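Local coordinates for protein SusD homolog (Bacteroides ovatus, PDB 4F53) that probably binds glycans, perhaps mucin O-glycans, at the cell surface as a SusD-family outer-membrane lipoprotein, at residues A[150-155]-A[513-518]; A[196-201]-A[226-231]. All coordinates share one frame; numbering follows the deposited sequence.

Interaction 1. Residues A[150-155]-A[513-518]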
ATOM      1  N   ASP A 150      -7.828  -7.625  19.451  1.00 43.86           N
ATOM      2  CA  ASP A 150      -9.059  -6.879  19.239  1.00 42.18           C
ATOM      3  C   ASP A 150      -9.614  -7.286  17.908  1.00 43.45           C
ATOM      4  O   ASP A 150      -8.840  -7.550  16.987  1.00 42.28           O
ATOM      5  CB  ASP A 150      -8.799  -5.349  19.200  1.00 42.45           C
ATOM      6  CG  ASP A 150      -8.246  -4.667  20.432  1.00 48.97           C
ATOM      7  OD1 ASP A 150      -8.238  -5.292  21.507  1.00 53.42           O
ATOM      8  OD2 ASP A 150      -7.828  -3.503  20.318  1.00 46.31           O
ATOM      9  N   SER A 151     -10.932  -7.218  17.751  1.00 38.81           N
ATOM     10  CA  SER A 151     -11.554  -7.436  16.455  1.00 36.48           C
ATOM     11  C   SER A 151     -11.088  -6.300  15.513  1.00 39.12           C
ATOM     12  O   SER A 151     -10.695  -5.237  16.008  1.00 36.99           O
ATOM     13  CB  SER A 151     -13.073  -7.466  16.596  1.00 37.46           C
ATOM     14  OG  SER A 151     -13.604  -6.215  16.995  1.00 47.22           O
ATOM     15  N   GLN A 152     -11.090  -6.518  14.180  1.00 34.31           N
ATOM     16  CA  GLN A 152     -10.701  -5.446  13.288  1.00 32.61           C
ATOM     17  C   GLN A 152     -11.638  -4.225  13.486  1.00 36.64           C
ATOM     18  O   GLN A 152     -11.164  -3.084  13.498  1.00 37.06           O
ATOM     19  CB  GLN A 152     -10.681  -5.909  11.839  1.00 33.39           C
ATOM     20  CG  GLN A 152     -10.173  -4.827  10.912  1.00 30.17           C
ATOM     21  CD  GLN A 152     -10.019  -5.312   9.517  1.00 36.90           C
ATOM     22  OE1 GLN A 152     -10.996  -5.541   8.797  1.00 32.25           O
ATOM     23  NE2 GLN A 152      -8.784  -5.359   9.073  1.00 26.54           N
ATOM     24  N   GLN A 153     -12.941  -4.471  13.712  1.00 33.93           N
ATOM     25  CA  GLN A 153     -13.910  -3.407  13.967  1.00 33.70           C
ATOM     26  C   GLN A 153     -13.532  -2.571  15.212  1.00 40.43           C
ATOM     27  O   GLN A 153     -13.594  -1.338  15.158  1.00 40.74           O
ATOM     28  CB  GLN A 153     -15.318  -3.941  14.126  1.00 35.20           C
ATOM     29  CG  GLN A 153     -16.292  -2.750  14.308  1.00 35.02           C
ATOM     30  CD  GLN A 153     -17.733  -3.098  14.368  1.00 49.90           C
ATOM     31  OE1 GLN A 153     -18.131  -4.249  14.192  1.00 48.20           O
ATOM     32  NE2 GLN A 153     -18.534  -2.086  14.627  1.00 42.11           N
ATOM     33  N   ALA A 154     -13.142  -3.239  16.309  1.00 37.39           N
ATOM     34  CA  ALA A 154     -12.698  -2.566  17.528  1.00 38.69           C
ATOM     35  C   ALA A 154     -11.398  -1.787  17.287  1.00 40.23           C
ATOM     36  O   ALA A 154     -11.248  -0.694  17.828  1.00 40.42           O
ATOM     37  CB  ALA A 154     -12.511  -3.571  18.669  1.00 40.93           C
ATOM     38  N   VAL A 155     -10.492  -2.302  16.435  1.00 36.83           N
ATOM     39  CA  VAL A 155      -9.233  -1.623  16.073  1.00 34.76           C
ATOM     40  C   VAL A 155      -9.558  -0.333  15.310  1.00 38.39           C
ATOM     41  O   VAL A 155      -9.086   0.734  15.708  1.00 39.09           O
ATOM     42  CB  VAL A 155      -8.283  -2.535  15.271  1.00 36.95           C
ATOM     43  CG1 VAL A 155      -7.057  -1.762  14.788  1.00 35.20           C
ATOM     44  CG2 VAL A 155      -7.860  -3.752  16.100  1.00 37.76           C
ATOM     45  N   THR A 513      -9.407 -16.016   3.777  1.00 34.74           N
ATOM     46  CA  THR A 513     -10.408 -15.368   4.616  1.00 34.34           C
ATOM     47  C   THR A 513     -10.411 -13.868   4.430  1.00 36.69           C
ATOM     48  O   THR A 513      -9.360 -13.241   4.421  1.00 35.12           O
ATOM     49  CB  THR A 513     -10.235 -15.741   6.099  1.00 39.63           C
ATOM     50  OG1 THR A 513     -10.477 -17.123   6.213  1.00 39.49           O
ATOM     51  CG2 THR A 513     -11.220 -15.012   7.042  1.00 32.07           C
ATOM     52  N   HIS A 514     -11.622 -13.297   4.317  1.00 34.20           N
ATOM     53  CA  HIS A 514     -11.821 -11.859   4.208  1.00 32.38           C
ATOM     54  C   HIS A 514     -11.820 -11.252   5.588  1.00 38.18           C
ATOM     55  O   HIS A 514     -12.449 -11.783   6.505  1.00 40.80           O
ATOM     56  CB  HIS A 514     -13.135 -11.523   3.486  1.00 31.08           C
ATOM     57  CG  HIS A 514     -13.106 -11.790   2.017  1.00 33.89           C
ATOM     58  ND1 HIS A 514     -13.853 -11.023   1.128  1.00 34.32           N
ATOM     59  CD2 HIS A 514     -12.446 -12.752   1.316  1.00 36.00           C
ATOM     60  CE1 HIS A 514     -13.607 -11.519  -0.075  1.00 33.44           C
ATOM     61  NE2 HIS A 514     -12.766 -12.566  -0.014  1.00 34.91           N
ATOM     62  N   VAL A 515     -11.103 -10.154   5.741  1.00 32.33           N
ATOM     63  CA  VAL A 515     -11.068  -9.350   6.959  1.00 30.67           C
ATOM     64  C   VAL A 515     -12.431  -8.596   7.017  1.00 34.89           C
ATOM     65  O   VAL A 515     -13.198  -8.592   6.034  1.00 34.45           O
ATOM     66  CB  VAL A 515      -9.807  -8.414   7.060  1.00 31.93           C
ATOM     67  CG1 VAL A 515      -8.521  -9.229   7.018  1.00 31.49           C
ATOM     68  CG2 VAL A 515      -9.794  -7.339   5.968  1.00 28.85           C
ATOM     69  N   TRP A 516     -12.750  -8.036   8.183  1.00 31.94           N
ATOM     70  CA  TRP A 516     -14.003  -7.341   8.467  1.00 31.60           C
ATOM     71  C   TRP A 516     -14.410  -6.287   7.378  1.00 34.91           C
ATOM     72  O   TRP A 516     -15.553  -6.347   6.928  1.00 35.44           O
ATOM     73  CB  TRP A 516     -13.907  -6.711   9.859  1.00 30.90           C
ATOM     74  CG  TRP A 516     -14.976  -5.716  10.192  1.00 31.65           C
ATOM     75  CD1 TRP A 516     -16.257  -5.976  10.580  1.00 34.86           C
ATOM     76  CD2 TRP A 516     -14.826  -4.292  10.219  1.00 31.26           C
ATOM     77  NE1 TRP A 516     -16.928  -4.793  10.824  1.00 34.37           N
ATOM     78  CE2 TRP A 516     -16.066  -3.744  10.630  1.00 35.09           C
ATOM     79  CE3 TRP A 516     -13.754  -3.418   9.941  1.00 32.01           C
ATOM     80  CZ2 TRP A 516     -16.271  -2.368  10.752  1.00 33.45           C
ATOM     81  CZ3 TRP A 516     -13.950  -2.053  10.105  1.00 33.06           C
ATOM     82  CH2 TRP A 516     -15.200  -1.543  10.489  1.00 33.54           C
ATOM     83  N   TRP A 517     -13.514  -5.368   6.941  1.00 30.32           N
ATOM     84  CA  TRP A 517     -13.899  -4.331   5.952  1.00 28.06           C
ATOM     85  C   TRP A 517     -14.053  -4.892   4.540  1.00 33.65           C
ATOM     86  O   TRP A 517     -14.668  -4.243   3.684  1.00 33.58           O
ATOM     87  CB  TRP A 517     -12.921  -3.116   5.945  1.00 25.27           C
ATOM     88  CG  TRP A 517     -11.446  -3.416   5.825  1.00 25.57           C
ATOM     89  CD1 TRP A 517     -10.498  -3.236   6.795  1.00 28.40           C
ATOM     90  CD2 TRP A 517     -10.733  -3.851   4.644  1.00 24.28           C
ATOM     91  NE1 TRP A 517      -9.256  -3.605   6.317  1.00 26.28           N
ATOM     92  CE2 TRP A 517      -9.372  -3.989   5.005  1.00 26.79           C
ATOM     93  CE3 TRP A 517     -11.114  -4.154   3.318  1.00 25.10           C
ATOM     94  CZ2 TRP A 517      -8.402  -4.476   4.107  1.00 26.27           C
ATOM     95  CZ3 TRP A 517     -10.156  -4.648   2.432  1.00 25.79           C
ATOM     96  CH2 TRP A 517      -8.816  -4.794   2.825  1.00 26.03           C
ATOM     97  N   ASP A 518     -13.491  -6.090   4.283  1.00 31.77           N
ATOM     98  CA  ASP A 518     -13.503  -6.717   2.954  1.00 30.91           C
ATOM     99  C   ASP A 518     -14.822  -7.446   2.761  1.00 35.56           C
ATOM    100  O   ASP A 518     -14.871  -8.676   2.724  1.00 37.31           O
ATOM    101  CB  ASP A 518     -12.281  -7.640   2.798  1.00 31.34           C
ATOM    102  CG  ASP A 518     -12.039  -8.218   1.416  1.00 33.74           C
ATOM    103  OD1 ASP A 518     -12.801  -7.880   0.489  1.00 33.65           O
ATOM    104  OD2 ASP A 518     -11.076  -9.029   1.265  1.00 33.03           O
TER
HETATM  105  O   HOH W   1     -19.788  -5.192  11.391  1.00 45.15           O

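Interaction 2. Residues A[196-201]-A[226-231]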
ATOM      1  N   PHE A 196      -2.660  15.775   6.983  1.00 29.04           N
ATOM      2  CA  PHE A 196      -2.337  14.343   6.894  1.00 27.19           C
ATOM      3  C   PHE A 196      -3.348  13.540   7.732  1.00 32.06           C
ATOM      4  O   PHE A 196      -3.891  12.558   7.225  1.00 32.15           O
ATOM      5  CB  PHE A 196      -0.880  14.093   7.385  1.00 28.05           C
ATOM      6  CG  PHE A 196      -0.408  12.653   7.411  1.00 26.23           C
ATOM      7  CD1 PHE A 196      -0.762  11.805   8.457  1.00 29.34           C
ATOM      8  CD2 PHE A 196       0.391  12.150   6.394  1.00 25.92           C
ATOM      9  CE1 PHE A 196      -0.341  10.464   8.466  1.00 31.17           C
ATOM     10  CE2 PHE A 196       0.837  10.823   6.414  1.00 29.07           C
ATOM     11  CZ  PHE A 196       0.482   9.991   7.453  1.00 28.67           C
ATOM     12  N   ALA A 197      -3.587  13.964   9.013  1.00 29.74           N
ATOM     13  CA  ALA A 197      -4.499  13.304   9.948  1.00 28.70           C
ATOM     14  C   ALA A 197      -5.942  13.283   9.408  1.00 31.97           C
ATOM     15  O   ALA A 197      -6.571  12.222   9.451  1.00 32.33           O
ATOM     16  CB  ALA A 197      -4.440  13.967  11.308  1.00 29.89           C
ATOM     17  N   ASN A 198      -6.442  14.397   8.839  1.00 26.23           N
ATOM     18  CA  ASN A 198      -7.787  14.400   8.241  1.00 26.08           C
ATOM     19  C   ASN A 198      -7.837  13.524   6.976  1.00 30.06           C
ATOM     20  O   ASN A 198      -8.850  12.885   6.710  1.00 29.32           O
ATOM     21  CB  ASN A 198      -8.246  15.811   7.913  1.00 26.79           C
ATOM     22  CG  ASN A 198      -8.740  16.544   9.114  1.00 39.75           C
ATOM     23  OD1 ASN A 198      -9.640  16.076   9.824  1.00 37.37           O
ATOM     24  ND2 ASN A 198      -8.153  17.702   9.369  1.00 34.50           N
ATOM     25  N   SER A 199      -6.729  13.473   6.212  1.00 26.73           N
ATOM     26  CA  SER A 199      -6.608  12.649   4.999  1.00 24.47           C
ATOM     27  C   SER A 199      -6.637  11.167   5.380  1.00 29.72           C
ATOM     28  O   SER A 199      -7.241  10.373   4.665  1.00 28.86           O
ATOM     29  CB  SER A 199      -5.324  13.001   4.262  1.00 23.96           C
ATOM     30  OG  SER A 199      -5.404  14.364   3.865  1.00 29.14           O
ATOM     31  N   LEU A 200      -6.026  10.802   6.545  1.00 26.31           N
ATOM     32  CA  LEU A 200      -6.035   9.432   7.062  1.00 25.72           C
ATOM     33  C   LEU A 200      -7.477   9.066   7.495  1.00 29.08           C
ATOM     34  O   LEU A 200      -7.943   7.952   7.273  1.00 28.52           O
ATOM     35  CB  LEU A 200      -5.053   9.319   8.255  1.00 25.64           C
ATOM     36  CG  LEU A 200      -4.956   7.948   8.953  1.00 29.45           C
ATOM     37  CD1 LEU A 200      -4.361   6.873   8.020  1.00 27.33           C
ATOM     38  CD2 LEU A 200      -4.132   8.052  10.235  1.00 30.31           C
ATOM     39  N   LYS A 201      -8.163  10.013   8.138  1.00 26.48           N
ATOM     40  CA  LYS A 201      -9.543   9.849   8.589  1.00 26.83           C
ATOM     41  C   LYS A 201     -10.443   9.520   7.376  1.00 29.68           C
ATOM     42  O   LYS A 201     -11.247   8.604   7.461  1.00 30.20           O
ATOM     43  CB  LYS A 201     -10.013  11.111   9.342  1.00 28.18           C
ATOM     44  CG  LYS A 201     -11.477  11.062   9.800  1.00 29.50           C
ATOM     45  CD  LYS A 201     -11.813  12.300  10.652  1.00 30.97           C
ATOM     46  CE  LYS A 201     -13.261  12.372  11.062  1.00 29.66           C
ATOM     47  NZ  LYS A 201     -13.533  13.606  11.849  1.00 36.11           N
ATOM     48  N   GLU A 226     -17.063  13.165   5.454  1.00 29.95           N
ATOM     49  CA  GLU A 226     -17.532  14.554   5.301  1.00 30.09           C
ATOM     50  C   GLU A 226     -16.860  15.492   6.302  1.00 35.68           C
ATOM     51  O   GLU A 226     -16.470  16.598   5.913  1.00 37.17           O
ATOM     52  CB  GLU A 226     -19.050  14.644   5.426  1.00 31.28           C
ATOM     53  CG  GLU A 226     -19.773  13.984   4.259  1.00 31.07           C
ATOM     54  CD  GLU A 226     -21.287  13.978   4.311  1.00 41.37           C
ATOM     55  OE1 GLU A 226     -21.871  14.340   5.360  1.00 41.95           O
ATOM     56  OE2 GLU A 226     -21.895  13.663   3.265  1.00 36.98           O
ATOM     57  N   GLU A 227     -16.677  15.041   7.560  1.00 31.29           N
ATOM     58  CA  GLU A 227     -16.008  15.831   8.609  1.00 31.10           C
ATOM     59  C   GLU A 227     -14.547  16.091   8.263  1.00 33.10           C
ATOM     60  O   GLU A 227     -14.068  17.197   8.448  1.00 32.76           O
ATOM     61  CB  GLU A 227     -16.072  15.103   9.962  1.00 32.16           C
ATOM     62  CG  GLU A 227     -17.388  15.248  10.704  1.00 36.36           C
ATOM     63  CD  GLU A 227     -17.480  14.475  12.008  1.00 50.71           C
ATOM     64  OE1 GLU A 227     -16.499  13.793  12.383  1.00 42.83           O
ATOM     65  OE2 GLU A 227     -18.536  14.573  12.667  1.00 54.05           O
ATOM     66  N   ALA A 228     -13.845  15.060   7.792  1.00 30.40           N
ATOM     67  CA  ALA A 228     -12.420  15.110   7.403  1.00 29.83           C
ATOM     68  C   ALA A 228     -12.196  16.157   6.285  1.00 32.91           C
ATOM     69  O   ALA A 228     -11.295  16.976   6.390  1.00 33.82           O
ATOM     70  CB  ALA A 228     -11.948  13.725   6.947  1.00 27.78           C
ATOM     71  N   VAL A 229     -13.053  16.152   5.266  1.00 28.06           N
ATOM     72  CA  VAL A 229     -12.976  17.053   4.127  1.00 27.53           C
ATOM     73  C   VAL A 229     -13.311  18.472   4.572  1.00 32.02           C
ATOM     74  O   VAL A 229     -12.611  19.403   4.157  1.00 31.74           O
ATOM     75  CB  VAL A 229     -13.866  16.556   2.947  1.00 30.54           C
ATOM     76  CG1 VAL A 229     -14.040  17.644   1.883  1.00 31.28           C
ATOM     77  CG2 VAL A 229     -13.272  15.300   2.331  1.00 28.42           C
ATOM     78  N   ALA A 230     -14.319  18.633   5.465  1.00 29.49           N
ATOM     79  CA  ALA A 230     -14.713  19.951   5.981  1.00 31.27           C
ATOM     80  C   ALA A 230     -13.621  20.544   6.871  1.00 38.38           C
ATOM     81  O   ALA A 230     -13.431  21.761   6.863  1.00 41.40           O
ATOM     82  CB  ALA A 230     -16.037  19.868   6.747  1.00 31.84           C
ATOM     83  N   ALA A 231     -12.889  19.707   7.613  1.00 33.70           N
ATOM     84  CA  ALA A 231     -11.822  20.180   8.507  1.00 33.57           C
ATOM     85  C   ALA A 231     -10.554  20.572   7.723  1.00 39.80           C
ATOM     86  O   ALA A 231      -9.905  21.546   8.098  1.00 41.21           O
ATOM     87  CB  ALA A 231     -11.493  19.120   9.549  1.00 33.28           C
TER

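Interaction 1. Residues A[150-155]-A[513-518]
Gln152 and Gln153, in the first turn of helix 152-173, meet Trp516 in the C-terminal loop from two directions. Gln152 reaches past the indole with CG anti to the backbone N (chi1 -176°) and an extended chain, which carries its amide to the type I turn Val515-Asp518. There OE1 accepts from Trp517 N at 3.1 Å, the donor lying nearly on the extension of the C=O bond. The same oxygen sits at the edge of the Trp516 ring, 3.3 Å from Trp516 CB. Gln153 lies over one indole face instead: its CB makes a CH-pi contact 3.8 Å from the five-membered ring centroid, and its CG rests 3.6 Å from Trp516 CZ2. A water accepts from Trp516 NE1 at 2.9 Å and donates weakly to Gln153 OE1. An alanine in place of Trp516 would probably leave a gap beneath the Gln153 methylenes and deprive this water of its indole donor. Phe214 meets Trp516 edge-to-face, while Thr128 accepts from Gln152 NE2 and Asp129 from Trp517 NE1, both on helix 110-131. The buried Gln152 amide thus has partners at both ends, its oxygen tied to the turn backbone and its nitrogen to a neighbouring helix.

Interaction 2. Residues A[196-201]-A[226-231]
Lys201 and Asn198 of helix 190-207 pack against Glu227, Ala228 and Ala231 of helix 221-231 in an antiparallel helix pair, consistent with the TPR-like helical architecture of SusD proteins. The short segments approach to 8.4 Å between axes and cross at -158°, a close spacing that the small alanine side chains allow. Ala228 sits at the middle, its CB 3.2 Å from the backbone O of Asn198 and 3.9 Å from Lys201 CG. The lysine runs fully extended across this methyl, with CG anti to the backbone N (chi1 177°), so that its aliphatic stem covers Ala228 while the ammonium travels on to the preceding residue of the partner helix. NZ there forms a salt bridge with Glu227 OE1 at 3.0 Å, approaching the anti lone pair, on the side away from the other carboxylate oxygen. Further toward the C-terminal end of helix 221-231, the amide of Asn198 lies against the methyl of Ala231, and its ND2 donates a weak hydrogen bond to Gly232 O just beyond that helix.

Both charged groups have second partners. Asp164 of helix 152-173 also forms a salt bridge with Lys201 NZ, and Lys219 does so with Glu227 OE1, so acids and bases alternate and would probably offset one another's charge. Leu163 and Ile167, from the same helix as Asp164, touch the lysine side chain; Ile167 reaches Asn198 too, making helix 152-173 a third element beside the pair. On another side of helix 190-207, Leu200 packs on Leu118, Ile121 and Val122 of helix 110-131. Back at the helix interface, the Asn198 amide presents both ends to one methyl: Ala231 CB lies 3.6 Å from OD1 and equally 3.6 Å from ND2.

How the interactions relate
Helix 152-173 connects the two sites: its first turn carries the glutamines of interaction 1, and farther along it supplies Asp164, Leu163 and Ile167 to the surroundings of interaction 2. Helix 190-207, which bears segment 196-201, is the next helix in the chain. Helix 110-131 also borders both contacts. The centres are 22 Å apart and the nearest atoms about 10 Å, so the two do not touch. Interaction 1 brings the C-terminal loop back to a helix over 350 residues earlier, whereas interaction 2 joins successive helices. Bound calcium ions are remote, about 11 Å from the Gln153 side chain and about 13 Å from that of Glu227.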